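PDB 2OMK: thiamine diphosphokinase from Bacteroides thetaiotaomicron, which probably transfers a pyrophosphate group from ATP to thiamine, giving thiamine diphosphate. Local coordinates for residues 87-90 / 91-94; 102-106 / 107-111; 134-137 / 138-142. The protein carries 1 engineered substitution. All blocks are in the same frame, centred on the assembly; numbering follows the deposited sequence. Where two conformers were deposited one is given.

The three contacts are local and follow one another along the chain. None nests in or crosses another, and none closes a long loop. All fall in the part assigned to the catalytic domain of the family. Interaction 1 makes the turns of helix 87-93, which connects strands 77-79 and 97-98 at the surface. Interaction 2 comes next and binds the loop after strand 97-98 to the start of helix 107-117. Interaction 3 lies within helix 133-148, between strands 122-126 and 152-156, and borders the second subunit. Interactions 2 and 3 touch, with centres about 13 Å apart. Interaction 1 stands apart, its centre about 21 Å from that of interaction 2.

Interaction 1: 87-90 / 91-94; sequences PEYK and KRFS
P87 starts a short surface helix, 87-93, the helical part of the beta-alpha-beta unit formed with strands 77-79 and 97-98. P87 O accepts a hydrogen bond from K91 N at 3.0 Å, one helical turn on. E88 repeats the pattern, its O bonded to R92 N at 2.9 Å. The E88 side chain bends at chi2 (77°), and its carboxylate passes near the R92 chain without reaching the guanidinium. A water bridges this acid to K91 instead. It donates to E88 OE1 at 3.0 Å and accepts from K91 NZ at 2.8 Å, and the charged groups do not touch directly. Y89 lies alongside R92, both side chains pointing the same way. CE1 of the Y89 ring is 3.7 Å from R92 NH1, with the ring and guanidinium planes almost perpendicular, 88° apart. The Y89 ring also packs on N66, I69 and S70 of helix 65-70, and R92 touches I69. F93 N bonds to Y89 O at 2.9 Å, and that same oxygen sits at the edge of the F93 ring, 3.4 Å from CD1. F93 packs on T74 and P75. K90 runs fully extended, its NZ in a long, weak ion pair with D83. K90 O accepts a weak bond from F93 N at 3.4 Å.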
loop_
_atom_site.group_PDB
_atom_site.type_symbol
_atom_site.label_atom_id
_atom_site.label_comp_id
_atom_site.label_asym_id
_atom_site.label_seq_id
_atom_site.Cartn_x
_atom_site.Cartn_y
_atom_site.Cartn_z
ATOM N N PRO A 87 -29.194 -5.937 3.865
ATOM C CA PRO A 87 -30.225 -6.340 4.834
ATOM C C PRO A 87 -30.520 -7.844 4.874
ATOM O O PRO A 87 -30.564 -8.428 5.962
ATOM C CB PRO A 87 -31.446 -5.529 4.390
ATOM C CG PRO A 87 -30.830 -4.261 3.854
ATOM C CD PRO A 87 -29.594 -4.723 3.123
ATOM N N GLU A 88 -30.716 -8.465 3.713
ATOM C CA GLU A 88 -30.989 -9.905 3.646
ATOM C C GLU A 88 -29.820 -10.734 4.193
ATOM O O GLU A 88 -30.033 -11.780 4.817
ATOM C CB GLU A 88 -31.348 -10.327 2.214
ATOM C CG GLU A 88 -31.471 -11.836 1.973
ATOM C CD GLU A 88 -32.771 -12.454 2.482
ATOM O OE1 GLU A 88 -33.526 -11.800 3.233
ATOM O OE2 GLU A 88 -33.032 -13.622 2.123
ATOM N N TYR A 89 -28.595 -10.258 3.969
ATOM C CA TYR A 89 -27.403 -10.959 4.456
ATOM C C TYR A 89 -27.267 -10.862 5.967
ATOM O O TYR A 89 -26.906 -11.842 6.622
ATOM C CB TYR A 89 -26.139 -10.438 3.765
ATOM C CG TYR A 89 -26.087 -10.723 2.277
ATOM C CD1 TYR A 89 -26.966 -11.636 1.685
ATOM C CD2 TYR A 89 -25.128 -10.113 1.464
ATOM C CE1 TYR A 89 -26.913 -11.911 0.324
ATOM C CE2 TYR A 89 -25.065 -10.387 0.100
ATOM C CZ TYR A 89 -25.963 -11.287 -0.461
ATOM O OH TYR A 89 -25.918 -11.570 -1.805
ATOM N N LYS A 90 -27.553 -9.679 6.506
ATOM C CA LYS A 90 -27.583 -9.468 7.954
ATOM C C LYS A 90 -28.593 -10.407 8.601
ATOM O O LYS A 90 -28.320 -11.006 9.640
ATOM C CB LYS A 90 -27.937 -8.014 8.288
ATOM C CG LYS A 90 -27.832 -7.692 9.765
ATOM C CD LYS A 90 -28.402 -6.327 10.090
ATOM C CE LYS A 90 -28.302 -6.048 11.581
ATOM N NZ LYS A 90 -28.742 -4.665 11.923
ATOM N N LYS A 91 -29.751 -10.539 7.966
ATOM C CA LYS A 91 -30.801 -11.435 8.449
ATOM C C LYS A 91 -30.377 -12.906 8.368
ATOM O O LYS A 91 -30.582 -13.672 9.313
ATOM C CB LYS A 91 -32.096 -11.208 7.664
ATOM C CG LYS A 91 -33.292 -11.909 8.287
ATOM C CD LYS A 91 -34.549 -11.736 7.465
ATOM C CE LYS A 91 -35.664 -12.580 8.056
ATOM N NZ LYS A 91 -36.870 -12.602 7.180
ATOM N N ARG A 92 -29.775 -13.290 7.245
ATOM C CA ARG A 92 -29.266 -14.651 7.066
ATOM C C ARG A 92 -28.155 -15.022 8.054
ATOM O O ARG A 92 -28.034 -16.188 8.440
ATOM C CB ARG A 92 -28.771 -14.854 5.629
ATOM C CG ARG A 92 -29.864 -15.174 4.611
ATOM C CD ARG A 92 -29.332 -15.190 3.179
ATOM N NE ARG A 92 -28.293 -16.194 2.971
ATOM C CZ ARG A 92 -27.542 -16.293 1.875
ATOM N NH1 ARG A 92 -27.705 -15.441 0.867
ATOM N NH2 ARG A 92 -26.617 -17.241 1.793
ATOM N N PHE A 93 -27.353 -14.041 8.467
ATOM C CA PHE A 93 -26.141 -14.331 9.247
ATOM C C PHE A 93 -26.014 -13.583 10.581
ATOM O O PHE A 93 -24.912 -13.450 11.125
ATOM C CB PHE A 93 -24.891 -14.113 8.374
ATOM C CG PHE A 93 -24.778 -15.079 7.234
ATOM C CD1 PHE A 93 -25.100 -14.688 5.943
ATOM C CD2 PHE A 93 -24.358 -16.385 7.455
ATOM C CE1 PHE A 93 -25.003 -15.589 4.881
ATOM C CE2 PHE A 93 -24.255 -17.290 6.407
ATOM C CZ PHE A 93 -24.577 -16.888 5.112
ATOM N N SER A 94 -27.140 -13.131 11.132
ATOM C CA SER A 94 -27.111 -12.297 12.335
ATOM C C SER A 94 -26.385 -12.960 13.499
ATOM O O SER A 94 -25.710 -12.279 14.280
ATOM C CB SER A 94 -28.528 -11.899 12.762
ATOM O OG SER A 94 -29.251 -13.035 13.201
HETATM O O HOH W 1 -36.191 -12.115 4.514
#

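Interaction 2: 102-106 / 107-111; sequences DQETN and DQTKA
E104 O is gripped by two donors. K110 NZ bonds to it at 3.1 Å, and a water donates to it at 2.8 Å. The same water accepts from K110 NZ, which closes a small triangle. S101 O is a further, weak partner of this amine. K110 reaches out from the helix along the loop, and a bend at chi3 (-96°) brings its amine to E104 O. It slides past E104 in the opposite direction, and E104 CG rests 3.7 Å from K110 CG. The E104 chain bends too, and its carboxylate turns back to the loop. There OE2 takes N106 N at 3.0 Å through its anti lone pair. A second water donates to OE2 and hydrogen-bonds T109 OG1 at 2.7 Å. That hydroxyl is also bonded to Y146 OH. The E104 side chain crosses T109 at about a right angle, with CD 3.8 Å from T109 CG2. N106 holds the N-cap position of helix 107-117. Its O accepts K110 N at 3.0 Å, nearly straight (170°) and in the carbonyl plane, as the first turn begins. This loop-to-helix joint lies between a helix and a strand. N106 and T109 pack on L142 of helix 133-148, and N106 and Q108 on N139. D107, K110 and A111 lean on I79 of strand 77-79.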
loop_
_atom_site.group_PDB
_atom_site.type_symbol
_atom_site.label_atom_id
_atom_site.label_comp_id
_atom_site.label_asym_id
_atom_site.label_seq_id
_atom_site.Cartn_x
_atom_site.Cartn_y
_atom_site.Cartn_z
ATOM N N ASP A 102 -15.546 -2.973 21.912
ATOM C CA ASP A 102 -16.136 -1.649 21.775
ATOM C C ASP A 102 -15.056 -0.561 21.826
ATOM O O ASP A 102 -15.367 0.633 21.753
ATOM C CB ASP A 102 -17.209 -1.412 22.850
ATOM C CG ASP A 102 -18.592 -1.885 22.417
ATOM O OD1 ASP A 102 -18.970 -1.663 21.244
ATOM O OD2 ASP A 102 -19.311 -2.468 23.258
ATOM N N GLN A 103 -13.796 -0.984 21.951
ATOM C CA GLN A 103 -12.650 -0.069 21.886
ATOM C C GLN A 103 -11.852 -0.132 20.570
ATOM O O GLN A 103 -11.627 0.896 19.933
ATOM C CB GLN A 103 -11.727 -0.296 23.092
ATOM C CG GLN A 103 -10.496 0.612 23.154
ATOM C CD GLN A 103 -10.840 2.090 23.226
ATOM O OE1 GLN A 103 -11.793 2.496 23.906
ATOM N NE2 GLN A 103 -10.060 2.907 22.525
ATOM N N GLU A 104 -11.408 -1.327 20.180
ATOM C CA GLU A 104 -10.677 -1.512 18.921
ATOM C C GLU A 104 -11.615 -1.325 17.732
ATOM O O GLU A 104 -12.696 -1.917 17.701
ATOM C CB GLU A 104 -10.041 -2.904 18.863
ATOM C CG GLU A 104 -9.350 -3.236 17.535
ATOM C CD GLU A 104 -8.187 -2.307 17.213
ATOM O OE1 GLU A 104 -7.264 -2.202 18.048
ATOM O OE2 GLU A 104 -8.192 -1.688 16.124
ATOM N N THR A 105 -11.198 -0.517 16.758
ATOM C CA THR A 105 -12.056 -0.209 15.608
ATOM C C THR A 105 -11.647 -0.859 14.274
ATOM O O THR A 105 -12.451 -0.891 13.337
ATOM C CB THR A 105 -12.232 1.314 15.414
ATOM O OG1 THR A 105 -10.951 1.920 15.199
ATOM C CG2 THR A 105 -12.896 1.935 16.648
ATOM N N ASN A 106 -10.426 -1.387 14.190
ATOM C CA ASN A 106 -9.942 -2.022 12.957
ATOM C C ASN A 106 -10.394 -3.480 12.886
ATOM O O ASN A 106 -9.980 -4.292 13.712
ATOM C CB ASN A 106 -8.406 -1.921 12.876
ATOM C CG ASN A 106 -7.853 -2.337 11.525
ATOM O OD1 ASN A 106 -7.133 -1.585 10.866
ATOM N ND2 ASN A 106 -8.180 -3.538 11.107
ATOM N N ASP A 107 -11.244 -3.812 11.912
ATOM C CA ASP A 107 -11.840 -5.155 11.852
ATOM C C ASP A 107 -10.795 -6.231 11.563
ATOM O O ASP A 107 -10.919 -7.355 12.033
ATOM C CB ASP A 107 -12.944 -5.240 10.794
ATOM C CG ASP A 107 -14.188 -4.437 11.152
ATOM O OD1 ASP A 107 -14.440 -4.167 12.354
ATOM O OD2 ASP A 107 -14.937 -4.097 10.206
ATOM N N GLN A 108 -9.780 -5.906 10.768
ATOM C CA GLN A 108 -8.697 -6.870 10.533
ATOM C C GLN A 108 -8.055 -7.292 11.866
ATOM O O GLN A 108 -7.860 -8.482 12.130
ATOM C CB GLN A 108 -7.640 -6.298 9.575
ATOM C CG GLN A 108 -6.508 -7.275 9.289
ATOM C CD GLN A 108 -5.337 -6.635 8.584
ATOM O OE1 GLN A 108 -4.432 -6.081 9.225
ATOM N NE2 GLN A 108 -5.328 -6.725 7.265
ATOM N N THR A 109 -7.768 -6.310 12.713
ATOM C CA THR A 109 -7.181 -6.551 14.029
ATOM C C THR A 109 -8.134 -7.352 14.932
ATOM O O THR A 109 -7.724 -8.325 15.572
ATOM C CB THR A 109 -6.769 -5.218 14.672
ATOM O OG1 THR A 109 -5.727 -4.630 13.878
ATOM C CG2 THR A 109 -6.260 -5.415 16.096
ATOM N N LYS A 110 -9.405 -6.955 14.958
ATOM C CA LYS A 110 -10.427 -7.713 15.696
ATOM C C LYS A 110 -10.530 -9.171 15.253
ATOM O O LYS A 110 -10.676 -10.069 16.085
ATOM C CB LYS A 110 -11.782 -7.022 15.596
ATOM C CG LYS A 110 -11.787 -5.662 16.278
ATOM C CD LYS A 110 -13.164 -5.269 16.751
ATOM C CE LYS A 110 -13.867 -4.390 15.753
ATOM N NZ LYS A 110 -14.969 -3.675 16.445
ATOM N N ALA A 111 -10.453 -9.399 13.941
ATOM C CA ALA A 111 -10.458 -10.756 13.383
ATOM C C ALA A 111 -9.268 -11.576 13.874
ATOM O O ALA A 111 -9.420 -12.744 14.239
ATOM C CB ALA A 111 -10.456 -10.705 11.865
HETATM O O HOH W 2 -5.630 -2.042 14.726
HETATM O O HOH W 3 -15.393 -1.218 17.340
#

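Interaction 3: 134-137 / 138-142; sequences DHTL and GNISL
Four successive hydrogen bonds from residue i+4 to residue i join 134-137 to 138-142, all close to straight, as in a regular alpha helix. This is helix 133-148, the crossover of the beta-alpha-beta unit between strands 122-126 and 152-156. G138 N meets D134 O at 3.0 Å, and N139 N meets H135 O at 2.8 Å. I140 N to T136 O and S141 N to L137 O continue the series. T136 and I140 lie side by side and point the same way. The methyl CG2 of T136 is 3.7 Å from I140 CD1, while I140 CG1 sits 3.3 Å from T136 O. N139 CG is anti to its carbonyl carbon (chi1 -72°), which lays the amide beside H135 O without a bond to it. N139 ND2 instead bonds to A128 O, and T136 OG1 takes G130 N. The helix also borders the second subunit. D134 OD2 bonds to S180 OG of that subunit and forms a salt bridge with R132 of its own chain, and L137 packs on L137 of the second subunit. Inside the helix, G138 O accepts twice: L142 N reaches it at 3.1 Å, and S141 OG donates to it at 3.0 Å.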
loop_
_atom_site.group_PDB
_atom_site.type_symbol
_atom_site.label_atom_id
_atom_site.label_comp_id
_atom_site.label_asym_id
_atom_site.label_seq_id
_atom_site.Cartn_x
_atom_site.Cartn_y
_atom_site.Cartn_z
ATOM N N ASP A 134 -4.870 4.664 2.735
ATOM C CA ASP A 134 -4.613 4.713 4.176
ATOM C C ASP A 134 -5.010 3.403 4.887
ATOM O O ASP A 134 -4.310 2.966 5.796
ATOM C CB ASP A 134 -5.185 5.976 4.839
ATOM C CG ASP A 134 -6.689 6.121 4.680
ATOM O OD1 ASP A 134 -7.319 5.403 3.864
ATOM O OD2 ASP A 134 -7.246 6.988 5.395
ATOM N N HIS A 135 -6.096 2.765 4.437
ATOM C CA HIS A 135 -6.446 1.420 4.906
ATOM C C HIS A 135 -5.381 0.397 4.490
ATOM O O HIS A 135 -4.993 -0.447 5.293
ATOM C CB HIS A 135 -7.815 0.966 4.392
ATOM C CG HIS A 135 -8.974 1.701 4.992
ATOM N ND1 HIS A 135 -10.175 1.853 4.333
ATOM C CD2 HIS A 135 -9.119 2.325 6.183
ATOM C CE1 HIS A 135 -11.008 2.545 5.089
ATOM N NE2 HIS A 135 -10.396 2.835 6.222
ATOM N N THR A 136 -4.913 0.480 3.242
ATOM C CA THR A 136 -3.850 -0.411 2.755
ATOM C C THR A 136 -2.593 -0.297 3.643
ATOM O O THR A 136 -2.064 -1.311 4.120
ATOM C CB THR A 136 -3.506 -0.121 1.264
ATOM O OG1 THR A 136 -4.579 -0.573 0.439
ATOM C CG2 THR A 136 -2.242 -0.844 0.821
ATOM N N LEU A 137 -2.143 0.935 3.871
ATOM C CA LEU A 137 -0.938 1.188 4.663
ATOM C C LEU A 137 -1.097 0.693 6.098
ATOM O O LEU A 137 -0.228 -0.018 6.621
ATOM C CB LEU A 137 -0.560 2.681 4.622
ATOM C CG LEU A 137 -0.098 3.196 3.249
ATOM C CD1 LEU A 137 0.139 4.690 3.254
ATOM C CD2 LEU A 137 1.141 2.451 2.763
ATOM N N GLY A 138 -2.219 1.039 6.727
ATOM C CA GLY A 138 -2.517 0.543 8.080
ATOM C C GLY A 138 -2.569 -0.976 8.166
ATOM O O GLY A 138 -1.895 -1.586 9.014
ATOM N N ASN A 139 -3.342 -1.593 7.273
ATOM C CA ASN A 139 -3.498 -3.045 7.264
ATOM C C ASN A 139 -2.176 -3.796 7.124
ATOM O O ASN A 139 -1.964 -4.803 7.795
ATOM C CB ASN A 139 -4.469 -3.491 6.165
ATOM C CG ASN A 139 -5.927 -3.152 6.481
ATOM O OD1 ASN A 139 -6.260 -2.707 7.582
ATOM N ND2 ASN A 139 -6.799 -3.360 5.501
ATOM N N ILE A 140 -1.306 -3.308 6.245
ATOM C CA ILE A 140 -0.003 -3.930 6.010
ATOM C C ILE A 140 0.879 -3.800 7.248
ATOM O O ILE A 140 1.467 -4.783 7.712
ATOM C CB ILE A 140 0.707 -3.338 4.767
ATOM C CG1 ILE A 140 0.012 -3.796 3.476
ATOM C CG2 ILE A 140 2.174 -3.771 4.715
ATOM C CD1 ILE A 140 0.462 -2.994 2.219
ATOM N N SER A 141 0.943 -2.591 7.798
ATOM C CA SER A 141 1.811 -2.322 8.941
ATOM C C SER A 141 1.417 -3.125 10.186
ATOM O O SER A 141 2.262 -3.424 11.035
ATOM C CB SER A 141 1.834 -0.826 9.242
ATOM O OG SER A 141 0.668 -0.414 9.932
ATOM N N LEU A 142 0.140 -3.478 10.279
ATOM C CA LEU A 142 -0.375 -4.236 11.426
ATOM C C LEU A 142 0.198 -5.640 11.540
ATOM O O LEU A 142 0.217 -6.229 12.634
ATOM C CB LEU A 142 -1.909 -4.262 11.403
ATOM C CG LEU A 142 -2.547 -2.960 11.911
ATOM C CD1 LEU A 142 -4.007 -2.841 11.431
ATOM C CD2 LEU A 142 -2.465 -2.864 13.432
#